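Local structure of beta-lactamase (Nostoc sp., 6NHS) at residues I85-D89 with W114-L119. The protein probably hydrolyses beta-lactam antibiotics as a class D serine beta-lactamase, opening the lactam ring through an acyl-enzyme intermediate. Numbering follows the deposited sequence.
Sequences ILTWD and WFYQVL
Trp88 N, hydrogen-bonded to Asp101 OD1, sits 3.7 Å from CH2 of Trp114, where an extended segment passes over helix 113-123 in the serine beta-lactamase/penicillin-binding-protein fold of this class D enzyme. Strand 85-86 pairs with strand 102-103 in a small antiparallel ribbon, Leu86 bonding to Thr102 through the backbone. The case illustrates how an irregular chain can be seated on a helix without a single hydrogen bond between them: apolar side chains make the join, while Trp88 N and Trp114 NE1 bond to Asp101 OD1 and Trp98 O.

Leu86 carries the apolar part of the contact. Its CD1 lies over one face of the Phe115 ring, 3.7 Å from the ring centroid and only 16° off the normal, a CH-pi contact. The two side chains cross at roughly a right angle, with Leu86 CG 3.5 Å from Phe115 CE2 at the rim. Phe115 swings its CG anti to the backbone N (chi1 -174°), which carries the ring toward the strand; Ile104 and Ala107 of helix 104-110 also touch it. The same Leu86 methyl reaches the next turn of the helix, meeting Val118 CG1 at 3.8 Å and, more loosely, Leu119 CD2.

Trp114 meets the backbone from Leu86 to Trp88. Its six-membered ring presents an edge to Leu86 O, which lies near the ring plane and 3.5 Å from CH2, whereas Thr87 O approaches obliquely. The NE1 bond at the pyrrole end would restrain the rotation of the indole. Trp88 CD1 and Phe115 CB lie over opposite indole faces, both toward the rim, and Trp88 CB comes within 4.2 Å of Trp114 CZ2.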
loop_
_atom_site.group_PDB
_atom_site.type_symbol
_atom_site.label_atom_id
_atom_site.label_comp_id
_atom_site.label_asym_id
_atom_site.label_seq_id
_atom_site.Cartn_x
_atom_site.Cartn_y
_atom_site.Cartn_z
ATOM N N ILE A 85 4.125 17.961 -11.763
ATOM C CA ILE A 85 5.224 18.171 -10.821
ATOM C C ILE A 85 4.703 18.873 -9.577
ATOM O O ILE A 85 3.908 19.817 -9.668
ATOM C CB ILE A 85 6.356 18.998 -11.467
ATOM C CG1 ILE A 85 7.077 18.188 -12.550
ATOM C CG2 ILE A 85 7.361 19.475 -10.404
ATOM C CD1 ILE A 85 7.975 19.047 -13.444
ATOM N N LEU A 86 5.136 18.401 -8.410
ATOM C CA LEU A 86 5.155 19.216 -7.205
ATOM C C LEU A 86 6.611 19.482 -6.850
ATOM O O LEU A 86 7.452 18.577 -6.926
ATOM C CB LEU A 86 4.437 18.533 -6.038
ATOM C CG LEU A 86 2.932 18.280 -6.157
ATOM C CD1 LEU A 86 2.411 17.609 -4.874
ATOM C CD2 LEU A 86 2.168 19.565 -6.441
ATOM N N THR A 87 6.916 20.721 -6.483
ATOM C CA THR A 87 8.308 21.086 -6.273
ATOM C C THR A 87 8.717 20.906 -4.815
ATOM O O THR A 87 7.932 21.110 -3.885
ATOM C CB THR A 87 8.577 22.527 -6.719
ATOM O OG1 THR A 87 7.621 23.421 -6.127
ATOM C CG2 THR A 87 8.509 22.640 -8.244
ATOM N N TRP A 88 9.973 20.517 -4.633
ATOM C CA TRP A 88 10.559 20.427 -3.303
ATOM C C TRP A 88 10.588 21.803 -2.641
ATOM O O TRP A 88 10.885 22.814 -3.287
ATOM C CB TRP A 88 11.967 19.839 -3.444
ATOM C CG TRP A 88 12.820 19.812 -2.227
ATOM C CD1 TRP A 88 12.487 19.333 -0.998
ATOM C CD2 TRP A 88 14.185 20.228 -2.145
ATOM N NE1 TRP A 88 13.559 19.460 -0.140
ATOM C CE2 TRP A 88 14.613 20.002 -0.826
ATOM C CE3 TRP A 88 15.084 20.796 -3.059
ATOM C CZ2 TRP A 88 15.906 20.314 -0.394
ATOM C CZ3 TRP A 88 16.368 21.110 -2.625
ATOM C CH2 TRP A 88 16.764 20.864 -1.306
ATOM N N ASP A 89 10.273 21.848 -1.339
ATOM C CA ASP A 89 10.245 23.113 -0.606
ATOM C C ASP A 89 11.616 23.558 -0.101
ATOM O O ASP A 89 11.695 24.558 0.625
ATOM C CB ASP A 89 9.265 23.034 0.571
ATOM C CG ASP A 89 9.668 22.004 1.618
ATOM O OD1 ASP A 89 10.749 21.377 1.503
ATOM O OD2 ASP A 89 8.882 21.819 2.569
ATOM N N TRP A 114 6.438 13.862 1.732
ATOM C CA TRP A 114 6.027 15.262 1.636
ATOM C C TRP A 114 5.129 15.509 0.425
ATOM O O TRP A 114 4.209 16.327 0.499
ATOM C CB TRP A 114 7.245 16.192 1.609
ATOM C CG TRP A 114 8.103 16.144 0.357
ATOM C CD1 TRP A 114 9.317 15.531 0.224
ATOM C CD2 TRP A 114 7.822 16.753 -0.915
ATOM N NE1 TRP A 114 9.804 15.712 -1.051
ATOM C CE2 TRP A 114 8.907 16.456 -1.771
ATOM C CE3 TRP A 114 6.766 17.526 -1.411
ATOM C CZ2 TRP A 114 8.960 16.898 -3.093
ATOM C CZ3 TRP A 114 6.818 17.965 -2.728
ATOM C CH2 TRP A 114 7.906 17.648 -3.554
ATOM N N PHE A 115 5.377 14.807 -0.685
ATOM C CA PHE A 115 4.525 14.923 -1.868
ATOM C C PHE A 115 3.085 14.553 -1.531
ATOM O O PHE A 115 2.141 15.281 -1.864
ATOM C CB PHE A 115 5.086 14.022 -2.977
ATOM C CG PHE A 115 4.380 14.146 -4.310
ATOM C CD1 PHE A 115 3.227 13.418 -4.580
ATOM C CD2 PHE A 115 4.903 14.955 -5.313
ATOM C CE1 PHE A 115 2.590 13.522 -5.814
ATOM C CE2 PHE A 115 4.277 15.054 -6.547
ATOM C CZ PHE A 115 3.125 14.340 -6.798
ATOM N N TYR A 116 2.899 13.435 -0.833
ATOM C CA TYR A 116 1.554 12.986 -0.504
ATOM C C TYR A 116 0.924 13.802 0.612
ATOM O O TYR A 116 -0.306 13.843 0.713
ATOM C CB TYR A 116 1.599 11.501 -0.157
ATOM C CG TYR A 116 1.628 10.655 -1.404
ATOM C CD1 TYR A 116 0.452 10.176 -1.954
ATOM C CD2 TYR A 116 2.824 10.375 -2.054
ATOM C CE1 TYR A 116 0.461 9.418 -3.100
ATOM C CE2 TYR A 116 2.846 9.619 -3.210
ATOM C CZ TYR A 116 1.658 9.140 -3.725
ATOM O OH TYR A 116 1.655 8.377 -4.867
ATOM N N GLN A 117 1.728 14.469 1.443
ATOM C CA GLN A 117 1.150 15.393 2.411
ATOM C C GLN A 117 0.556 16.615 1.716
ATOM O O GLN A 117 -0.496 17.119 2.128
ATOM C CB GLN A 117 2.201 15.798 3.440
ATOM C CG GLN A 117 2.554 14.678 4.418
ATOM C CD GLN A 117 3.660 15.081 5.372
ATOM O OE1 GLN A 117 4.719 15.543 4.948
ATOM N NE2 GLN A 117 3.412 14.932 6.664
ATOM N N VAL A 118 1.208 17.104 0.656
ATOM C CA VAL A 118 0.613 18.179 -0.140
ATOM C C VAL A 118 -0.712 17.715 -0.737
ATOM O O VAL A 118 -1.720 18.430 -0.683
ATOM C CB VAL A 118 1.583 18.649 -1.241
ATOM C CG1 VAL A 118 0.902 19.688 -2.139
ATOM C CG2 VAL A 118 2.866 19.214 -0.638
ATOM N N LEU A 119 -0.727 16.505 -1.309
ATOM C CA LEU A 119 -1.953 15.997 -1.921
ATOM C C LEU A 119 -3.090 15.949 -0.910
ATOM O O LEU A 119 -4.211 16.374 -1.205
ATOM C CB LEU A 119 -1.716 14.609 -2.514
ATOM C CG LEU A 119 -0.707 14.485 -3.665
ATOM C CD1 LEU A 119 -0.684 13.051 -4.173
ATOM C CD2 LEU A 119 -1.046 15.445 -4.810
#